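Local coordinates for ribonucleoside-diphosphate reductase (Pseudomonas aeruginosa, PDB 5IM3), which probably reduces ribonucleoside diphosphates to the deoxyribonucleotides needed for DNA synthesis and is regulated allosterically by nucleotides such as dATP, at residues A[426-438]-A[467-481]. Sequence-based numbering, arbitrary orientation.
Sequences VVPFLKVVNDTAV and LRKNTGDDRRRTHDM
Asn434 and Lys431, one helical turn apart on helix 427-440, hold the loop 467-481 largely through its backbone. The Asn434 carboxamide lies across the Thr478-Met481 type I turn: OD1 accepts from Asp480 N (2.7 Å) in the carbonyl plane, while ND2 gives a longer bond to the anti lone pair of Asp480 OD2 (3.2 Å), the carboxylate being turned 51° from the amide. ND2 also donates to Asp435 OD1 within its own helix, a nearly straight bond, so both ends of the amide are engaged and its rotation is fixed. Val438 CG2 packs against Asp480 CG from the following turn of the helix.

Lys431 leaves the helix with CG anti to the backbone N, then bends at chi2 and chi3 (73° and 75°), which brings NZ to two carbonyls, Arg477 O (2.8 Å) and Asp474 O (2.9 Å). Asp474 O takes Arg477 N on its opposite face; the Asp474 carboxylate adds only a long ion pair to the lysine.

Beneath this polar layer, Met481 crosses Leu430 at about a right angle, its SD 3.8 Å from Val433 CG1 and its CE against Leu430 CB and CD2. Leu467 continues the apolar seam, with CD1 on Leu430 CD1 and CD2 on Val427 CG1. Trp406 packs on Leu430 and Val433, and strand 450-455 on these two and Met481.

Helix 427-440 also meets the second subunit, where Thr436 OG1 is hydrogen-bonded to Tyr386 OH of that subunit, and carries Phe429 of a dATP pocket. The contact thus joins a dimer-interface helix to the loop leading into strand 482-487 of the ribonucleotide reductase ten-stranded alpha-beta barrel.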
ATOM      1  N   VAL A 426     -16.801 -31.282  -8.851  1.00 43.34           N
ATOM      2  CA  VAL A 426     -18.175 -30.887  -8.570  1.00 45.43           C
ATOM      3  C   VAL A 426     -18.507 -29.524  -9.166  1.00 43.77           C
ATOM      4  O   VAL A 426     -19.676 -29.233  -9.433  1.00 43.15           O
ATOM      5  CB  VAL A 426     -18.427 -30.900  -7.051  1.00 45.44           C
ATOM      6  CG1 VAL A 426     -18.142 -32.281  -6.478  1.00 46.16           C
ATOM      7  CG2 VAL A 426     -17.572 -29.846  -6.344  1.00 44.24           C
ATOM      8  N   VAL A 427     -17.504 -28.666  -9.378  1.00 40.66           N
ATOM      9  CA  VAL A 427     -17.793 -27.272  -9.726  1.00 39.21           C
ATOM     10  C   VAL A 427     -18.545 -27.148 -11.045  1.00 38.30           C
ATOM     11  O   VAL A 427     -19.487 -26.348 -11.117  1.00 41.33           O
ATOM     12  CB  VAL A 427     -16.505 -26.438  -9.674  1.00 37.58           C
ATOM     13  CG1 VAL A 427     -16.731 -25.045 -10.241  1.00 35.56           C
ATOM     14  CG2 VAL A 427     -16.040 -26.330  -8.229  1.00 35.34           C
ATOM     15  N   PRO A 428     -18.211 -27.881 -12.110  1.00 38.28           N
ATOM     16  CA  PRO A 428     -19.020 -27.758 -13.334  1.00 40.08           C
ATOM     17  C   PRO A 428     -20.481 -28.113 -13.131  1.00 40.09           C
ATOM     18  O   PRO A 428     -21.349 -27.556 -13.815  1.00 41.68           O
ATOM     19  CB  PRO A 428     -18.339 -28.728 -14.306  1.00 42.34           C
ATOM     20  CG  PRO A 428     -16.953 -28.808 -13.844  1.00 42.79           C
ATOM     21  CD  PRO A 428     -17.012 -28.704 -12.337  1.00 44.51           C
ATOM     22  N   PHE A 429     -20.777 -29.039 -12.217  1.00 39.40           N
ATOM     23  CA  PHE A 429     -22.161 -29.330 -11.876  1.00 35.91           C
ATOM     24  C   PHE A 429     -22.776 -28.222 -11.021  1.00 37.70           C
ATOM     25  O   PHE A 429     -23.943 -27.866 -11.196  1.00 34.50           O
ATOM     26  CB  PHE A 429     -22.240 -30.681 -11.179  1.00 35.40           C
ATOM     27  CG  PHE A 429     -21.837 -31.828 -12.061  1.00 38.19           C
ATOM     28  CD1 PHE A 429     -22.489 -32.049 -13.253  1.00 37.49           C
ATOM     29  CD2 PHE A 429     -20.802 -32.670 -11.709  1.00 39.54           C
ATOM     30  CE1 PHE A 429     -22.127 -33.089 -14.076  1.00 40.25           C
ATOM     31  CE2 PHE A 429     -20.433 -33.716 -12.531  1.00 39.58           C
ATOM     32  CZ  PHE A 429     -21.097 -33.926 -13.714  1.00 41.20           C
ATOM     33  N   LEU A 430     -22.001 -27.656 -10.094  1.00 40.88           N
ATOM     34  CA  LEU A 430     -22.521 -26.539  -9.315  1.00 41.21           C
ATOM     35  C   LEU A 430     -22.872 -25.362 -10.204  1.00 43.95           C
ATOM     36  O   LEU A 430     -23.784 -24.596  -9.892  1.00 51.11           O
ATOM     37  CB  LEU A 430     -21.514 -26.118  -8.249  1.00 39.36           C
ATOM     38  CG  LEU A 430     -21.310 -27.168  -7.163  1.00 39.22           C
ATOM     39  CD1 LEU A 430     -20.214 -26.727  -6.205  1.00 41.97           C
ATOM     40  CD2 LEU A 430     -22.609 -27.420  -6.412  1.00 39.84           C
ATOM     41  N   LYS A 431     -22.175 -25.219 -11.329  1.00 43.75           N
ATOM     42  CA  LYS A 431     -22.540 -24.187 -12.286  1.00 45.93           C
ATOM     43  C   LYS A 431     -23.930 -24.436 -12.858  1.00 43.53           C
ATOM     44  O   LYS A 431     -24.681 -23.494 -13.116  1.00 43.33           O
ATOM     45  CB  LYS A 431     -21.501 -24.120 -13.402  1.00 50.11           C
ATOM     46  CG  LYS A 431     -21.865 -23.144 -14.508  1.00 55.28           C
ATOM     47  CD  LYS A 431     -21.712 -21.701 -14.044  1.00 59.60           C
ATOM     48  CE  LYS A 431     -20.246 -21.312 -13.972  1.00 58.60           C
ATOM     49  NZ  LYS A 431     -20.092 -19.847 -13.824  1.00 60.99           N
ATOM     50  N   VAL A 432     -24.275 -25.706 -13.086  1.00 41.12           N
ATOM     51  CA  VAL A 432     -25.626 -26.034 -13.530  1.00 40.70           C
ATOM     52  C   VAL A 432     -26.638 -25.682 -12.443  1.00 40.71           C
ATOM     53  O   VAL A 432     -27.706 -25.142 -12.722  1.00 41.79           O
ATOM     54  CB  VAL A 432     -25.713 -27.519 -13.923  1.00 39.70           C
ATOM     55  CG1 VAL A 432     -27.125 -27.877 -14.370  1.00 39.86           C
ATOM     56  CG2 VAL A 432     -24.700 -27.837 -15.032  1.00 44.37           C
ATOM     57  N   VAL A 433     -26.313 -25.989 -11.186  1.00 40.19           N
ATOM     58  CA  VAL A 433     -27.164 -25.587 -10.065  1.00 41.56           C
ATOM     59  C   VAL A 433     -27.344 -24.078 -10.068  1.00 40.23           C
ATOM     60  O   VAL A 433     -28.461 -23.561  -9.980  1.00 36.58           O
ATOM     61  CB  VAL A 433     -26.558 -26.071  -8.735  1.00 40.61           C
ATOM     62  CG1 VAL A 433     -27.324 -25.484  -7.553  1.00 39.76           C
ATOM     63  CG2 VAL A 433     -26.541 -27.587  -8.675  1.00 41.17           C
ATOM     64  N   ASN A 434     -26.225 -23.357 -10.159  1.00 39.83           N
ATOM     65  CA  ASN A 434     -26.251 -21.903 -10.111  1.00 37.82           C
ATOM     66  C   ASN A 434     -27.204 -21.328 -11.150  1.00 40.68           C
ATOM     67  O   ASN A 434     -27.993 -20.425 -10.851  1.00 36.30           O
ATOM     68  CB  ASN A 434     -24.834 -21.373 -10.326  1.00 37.59           C
ATOM     69  CG  ASN A 434     -24.763 -19.870 -10.298  1.00 38.67           C
ATOM     70  OD1 ASN A 434     -24.551 -19.266  -9.246  1.00 39.50           O
ATOM     71  ND2 ASN A 434     -24.938 -19.250 -11.456  1.00 39.50           N
ATOM     72  N   ASP A 435     -27.152 -21.848 -12.381  1.00 44.13           N
ATOM     73  CA  ASP A 435     -27.996 -21.323 -13.444  1.00 48.45           C
ATOM     74  C   ASP A 435     -29.435 -21.802 -13.332  1.00 44.20           C
ATOM     75  O   ASP A 435     -30.329 -21.164 -13.897  1.00 42.90           O
ATOM     76  CB  ASP A 435     -27.420 -21.707 -14.807  1.00 53.81           C
ATOM     77  CG  ASP A 435     -26.082 -21.039 -15.077  1.00 60.43           C
ATOM     78  OD1 ASP A 435     -25.254 -20.958 -14.143  1.00 62.06           O
ATOM     79  OD2 ASP A 435     -25.858 -20.590 -16.220  1.00 62.90           O
ATOM     80  N   THR A 436     -29.676 -22.900 -12.617  1.00 37.78           N
ATOM     81  CA  THR A 436     -31.045 -23.305 -12.325  1.00 40.70           C
ATOM     82  C   THR A 436     -31.685 -22.357 -11.319  1.00 38.11           C
ATOM     83  O   THR A 436     -32.849 -21.977 -11.468  1.00 40.46           O
ATOM     84  CB  THR A 436     -31.055 -24.743 -11.806  1.00 39.94           C
ATOM     85  OG1 THR A 436     -30.612 -25.621 -12.848  1.00 38.28           O
ATOM     86  CG2 THR A 436     -32.448 -25.157 -11.344  1.00 38.06           C
ATOM     87  N   ALA A 437     -30.931 -21.951 -10.296  1.00 39.22           N
ATOM     88  CA  ALA A 437     -31.450 -20.986  -9.333  1.00 38.45           C
ATOM     89  C   ALA A 437     -31.811 -19.668 -10.015  1.00 42.37           C
ATOM     90  O   ALA A 437     -32.830 -19.048  -9.683  1.00 40.92           O
ATOM     91  CB  ALA A 437     -30.427 -20.773  -8.222  1.00 38.20           C
ATOM     92  N   VAL A 438     -31.001 -19.237 -10.986  1.00 39.20           N
ATOM     93  CA  VAL A 438     -31.342 -18.051 -11.769  1.00 40.39           C
ATOM     94  C   VAL A 438     -32.597 -18.298 -12.601  1.00 42.69           C
ATOM     95  O   VAL A 438     -33.443 -17.408 -12.749  1.00 43.78           O
ATOM     96  CB  VAL A 438     -30.155 -17.632 -12.656  1.00 41.86           C
ATOM     97  CG1 VAL A 438     -30.555 -16.494 -13.586  1.00 42.01           C
ATOM     98  CG2 VAL A 438     -28.963 -17.216 -11.806  1.00 42.67           C
ATOM     99  N   LEU A 467     -15.590 -19.917  -4.794  1.00 40.38           N
ATOM    100  CA  LEU A 467     -16.689 -19.802  -5.746  1.00 41.52           C
ATOM    101  C   LEU A 467     -17.362 -18.434  -5.728  1.00 40.03           C
ATOM    102  O   LEU A 467     -18.009 -18.073  -6.716  1.00 42.94           O
ATOM    103  CB  LEU A 467     -17.728 -20.890  -5.469  1.00 43.07           C
ATOM    104  CG  LEU A 467     -17.352 -22.316  -5.880  1.00 44.41           C
ATOM    105  CD1 LEU A 467     -18.375 -23.317  -5.360  1.00 42.50           C
ATOM    106  CD2 LEU A 467     -17.233 -22.421  -7.395  1.00 43.98           C
ATOM    107  N   ARG A 468     -17.232 -17.663  -4.648  1.00 40.61           N
ATOM    108  CA  ARG A 468     -17.933 -16.389  -4.530  1.00 43.42           C
ATOM    109  C   ARG A 468     -17.003 -15.180  -4.623  1.00 46.87           C
ATOM    110  O   ARG A 468     -17.405 -14.068  -4.266  1.00 45.86           O
ATOM    111  CB  ARG A 468     -18.730 -16.350  -3.226  1.00 43.22           C
ATOM    112  CG  ARG A 468     -19.859 -17.382  -3.161  1.00 43.05           C
ATOM    113  CD  ARG A 468     -20.960 -17.090  -4.175  1.00 43.53           C
ATOM    114  NE  ARG A 468     -21.581 -15.788  -3.941  1.00 44.29           N
ATOM    115  CZ  ARG A 468     -22.721 -15.595  -3.284  1.00 47.15           C
ATOM    116  NH1 ARG A 468     -23.404 -16.622  -2.790  1.00 47.37           N
ATOM    117  NH2 ARG A 468     -23.188 -14.364  -3.128  1.00 47.50           N
ATOM    118  N   LYS A 469     -15.776 -15.365  -5.109  1.00 47.34           N
ATOM    119  CA  LYS A 469     -14.910 -14.223  -5.378  1.00 50.02           C
ATOM    120  C   LYS A 469     -15.509 -13.357  -6.478  1.00 53.26           C
ATOM    121  O   LYS A 469     -16.132 -13.858  -7.418  1.00 53.95           O
ATOM    122  CB  LYS A 469     -13.512 -14.692  -5.788  1.00 53.01           C
ATOM    123  CG  LYS A 469     -12.604 -15.089  -4.632  1.00 53.34           C
ATOM    124  CD  LYS A 469     -11.158 -15.225  -5.101  1.00 56.15           C
ATOM    125  CE  LYS A 469     -10.195 -15.310  -3.927  1.00 59.59           C
ATOM    126  NZ  LYS A 469      -8.757 -15.343  -4.343  1.00 62.06           N
ATOM    127  N   ASN A 470     -15.319 -12.041  -6.359  1.00 64.70           N
ATOM    128  CA  ASN A 470     -15.870 -11.122  -7.351  1.00 70.01           C
ATOM    129  C   ASN A 470     -15.106 -11.197  -8.669  1.00 72.29           C
ATOM    130  O   ASN A 470     -15.698 -11.044  -9.744  1.00 74.78           O
ATOM    131  CB  ASN A 470     -15.846  -9.692  -6.814  1.00 75.09           C
ATOM    132  CG  ASN A 470     -16.401  -9.588  -5.410  1.00 77.86           C
ATOM    133  OD1 ASN A 470     -15.717  -9.122  -4.496  1.00 80.51           O
ATOM    134  ND2 ASN A 470     -17.644 -10.020  -5.229  1.00 76.68           N
ATOM    135  N   THR A 471     -13.797 -11.422  -8.610  1.00 66.72           N
ATOM    136  CA  THR A 471     -12.945 -11.446  -9.789  1.00 68.02           C
ATOM    137  C   THR A 471     -12.436 -12.859 -10.052  1.00 67.59           C
ATOM    138  O   THR A 471     -12.659 -13.785  -9.265  1.00 66.88           O
ATOM    139  CB  THR A 471     -11.767 -10.482  -9.618  1.00 68.51           C
ATOM    140  OG1 THR A 471     -10.981 -10.884  -8.487  1.00 67.41           O
ATOM    141  CG2 THR A 471     -12.271  -9.057  -9.406  1.00 69.11           C
ATOM    142  N   GLY A 472     -11.740 -13.012 -11.178  1.00 60.50           N
ATOM    143  CA  GLY A 472     -11.174 -14.288 -11.575  1.00 58.10           C
ATOM    144  C   GLY A 472     -11.989 -14.975 -12.657  1.00 57.66           C
ATOM    145  O   GLY A 472     -13.003 -14.467 -13.150  1.00 58.17           O
ATOM    146  N   ASP A 473     -11.515 -16.165 -13.026  1.00 60.72           N
ATOM    147  CA  ASP A 473     -12.166 -16.972 -14.052  1.00 61.30           C
ATOM    148  C   ASP A 473     -13.619 -17.241 -13.673  1.00 61.06           C
ATOM    149  O   ASP A 473     -13.901 -17.787 -12.602  1.00 57.48           O
ATOM    150  CB  ASP A 473     -11.403 -18.288 -14.230  1.00 60.24           C
ATOM    151  CG  ASP A 473     -11.861 -19.082 -15.446  1.00 62.50           C
ATOM    152  OD1 ASP A 473     -12.876 -18.703 -16.075  1.00 60.83           O
ATOM    153  OD2 ASP A 473     -11.205 -20.100 -15.767  1.00 62.04           O
ATOM    154  N   ASP A 474     -14.542 -16.864 -14.560  1.00 71.61           N
ATOM    155  CA  ASP A 474     -15.963 -17.052 -14.281  1.00 72.87           C
ATOM    156  C   ASP A 474     -16.382 -18.512 -14.367  1.00 70.63           C
ATOM    157  O   ASP A 474     -17.397 -18.890 -13.770  1.00 68.32           O
ATOM    158  CB  ASP A 474     -16.802 -16.212 -15.242  1.00 76.96           C
ATOM    159  CG  ASP A 474     -17.953 -15.512 -14.545  1.00 81.75           C
ATOM    160  OD1 ASP A 474     -18.671 -16.176 -13.763  1.00 82.72           O
ATOM    161  OD2 ASP A 474     -18.128 -14.296 -14.768  1.00 83.52           O
ATOM    162  N   ARG A 475     -15.628 -19.342 -15.092  1.00 67.54           N
ATOM    163  CA  ARG A 475     -15.893 -20.776 -15.106  1.00 65.79           C
ATOM    164  C   ARG A 475     -15.707 -21.413 -13.736  1.00 60.54           C
ATOM    165  O   ARG A 475     -16.119 -22.562 -13.545  1.00 60.60           O
ATOM    166  CB  ARG A 475     -14.973 -21.476 -16.111  1.00 69.97           C
ATOM    167  CG  ARG A 475     -14.975 -20.877 -17.511  1.00 74.75           C
ATOM    168  CD  ARG A 475     -14.026 -21.638 -18.429  1.00 77.79           C
ATOM    169  NE  ARG A 475     -13.844 -20.970 -19.716  1.00 82.69           N
ATOM    170  CZ  ARG A 475     -12.913 -20.052 -19.965  1.00 85.28           C
ATOM    171  NH1 ARG A 475     -12.065 -19.675 -19.015  1.00 84.87           N
ATOM    172  NH2 ARG A 475     -12.828 -19.505 -21.173  1.00 86.87           N
ATOM    173  N   ARG A 476     -15.089 -20.706 -12.789  1.00 52.19           N
ATOM    174  CA  ARG A 476     -14.832 -21.222 -11.450  1.00 49.91           C
ATOM    175  C   ARG A 476     -15.588 -20.417 -10.395  1.00 47.16           C
ATOM    176  O   ARG A 476     -15.183 -20.361  -9.232  1.00 45.12           O
ATOM    177  CB  ARG A 476     -13.329 -21.228 -11.169  1.00 47.83           C
ATOM    178  CG  ARG A 476     -12.527 -22.057 -12.174  1.00 47.12           C
ATOM    179  CD  ARG A 476     -11.023 -21.861 -12.032  1.00 48.13           C
ATOM    180  NE  ARG A 476     -10.504 -22.442 -10.798  1.00 47.54           N
ATOM    181  CZ  ARG A 476     -10.235 -23.734 -10.633  1.00 47.29           C
ATOM    182  NH1 ARG A 476     -10.437 -24.594 -11.623  1.00 47.94           N
ATOM    183  NH2 ARG A 476      -9.765 -24.168  -9.470  1.00 47.94           N
ATOM    184  N   ARG A 477     -16.700 -19.797 -10.794  1.00 49.26           N
ATOM    185  CA  ARG A 477     -17.507 -18.961  -9.917  1.00 50.07           C
ATOM    186  C   ARG A 477     -18.971 -19.367 -10.012  1.00 47.70           C
ATOM    187  O   ARG A 477     -19.455 -19.765 -11.074  1.00 47.63           O
ATOM    188  CB  ARG A 477     -17.375 -17.473 -10.289  1.00 51.71           C
ATOM    189  CG  ARG A 477     -16.460 -16.660  -9.396  1.00 51.87           C
ATOM    190  CD  ARG A 477     -15.164 -17.378  -9.155  1.00 52.30           C
ATOM    191  NE  ARG A 477     -14.073 -16.478  -8.818  1.00 49.50           N
ATOM    192  CZ  ARG A 477     -12.832 -16.887  -8.587  1.00 51.16           C
ATOM    193  NH1 ARG A 477     -12.547 -18.181  -8.646  1.00 50.73           N
ATOM    194  NH2 ARG A 477     -11.879 -16.011  -8.296  1.00 52.13           N
ATOM    195  N   THR A 478     -19.681 -19.245  -8.889  1.00 46.45           N
ATOM    196  CA  THR A 478     -21.136 -19.409  -8.835  1.00 42.30           C
ATOM    197  C   THR A 478     -21.682 -18.229  -8.031  1.00 41.99           C
ATOM    198  O   THR A 478     -21.884 -18.336  -6.819  1.00 40.73           O
ATOM    199  CB  THR A 478     -21.540 -20.757  -8.212  1.00 40.55           C
ATOM    200  OG1 THR A 478     -21.031 -20.849  -6.875  1.00 38.27           O
ATOM    201  CG2 THR A 478     -21.012 -21.930  -9.036  1.00 39.05           C
ATOM    202  N   HIS A 479     -21.924 -17.105  -8.711  1.00 43.12           N
ATOM    203  CA  HIS A 479     -22.330 -15.872  -8.042  1.00 46.31           C
ATOM    204  C   HIS A 479     -23.781 -15.877  -7.581  1.00 47.78           C
ATOM    205  O   HIS A 479     -24.198 -14.926  -6.910  1.00 45.13           O
ATOM    206  CB  HIS A 479     -22.116 -14.669  -8.963  1.00 48.51           C
ATOM    207  CG  HIS A 479     -20.691 -14.472  -9.380  1.00 50.96           C
ATOM    208  ND1 HIS A 479     -20.274 -14.604 -10.686  1.00 51.99           N
ATOM    209  CD2 HIS A 479     -19.587 -14.159  -8.662  1.00 50.31           C
ATOM    210  CE1 HIS A 479     -18.976 -14.378 -10.757  1.00 52.60           C
ATOM    211  NE2 HIS A 479     -18.534 -14.104  -9.543  1.00 52.67           N
ATOM    212  N   ASP A 480     -24.561 -16.903  -7.920  1.00 47.30           N
ATOM    213  CA  ASP A 480     -25.973 -16.949  -7.560  1.00 47.36           C
ATOM    214  C   ASP A 480     -26.290 -18.145  -6.674  1.00 44.46           C
ATOM    215  O   ASP A 480     -27.454 -18.527  -6.543  1.00 47.79           O
ATOM    216  CB  ASP A 480     -26.835 -16.966  -8.822  1.00 50.08           C
ATOM    217  CG  ASP A 480     -26.439 -15.881  -9.806  1.00 52.90           C
ATOM    218  OD1 ASP A 480     -26.938 -14.745  -9.675  1.00 53.54           O
ATOM    219  OD2 ASP A 480     -25.618 -16.164 -10.704  1.00 54.14           O
ATOM    220  N   MET A 481     -25.275 -18.729  -6.048  1.00 46.43           N
ATOM    221  CA  MET A 481     -25.423 -19.917  -5.225  1.00 45.85           C
ATOM    222  C   MET A 481     -24.654 -19.717  -3.932  1.00 45.54           C
ATOM    223  O   MET A 481     -23.536 -19.193  -3.943  1.00 47.93           O
ATOM    224  CB  MET A 481     -24.899 -21.164  -5.959  1.00 46.30           C
ATOM    225  CG  MET A 481     -25.141 -22.479  -5.238  1.00 46.40           C
ATOM    226  SD  MET A 481     -24.242 -23.861  -5.972  1.00 46.59           S
ATOM    227  CE  MET A 481     -22.592 -23.528  -5.359  1.00 48.24           C
TER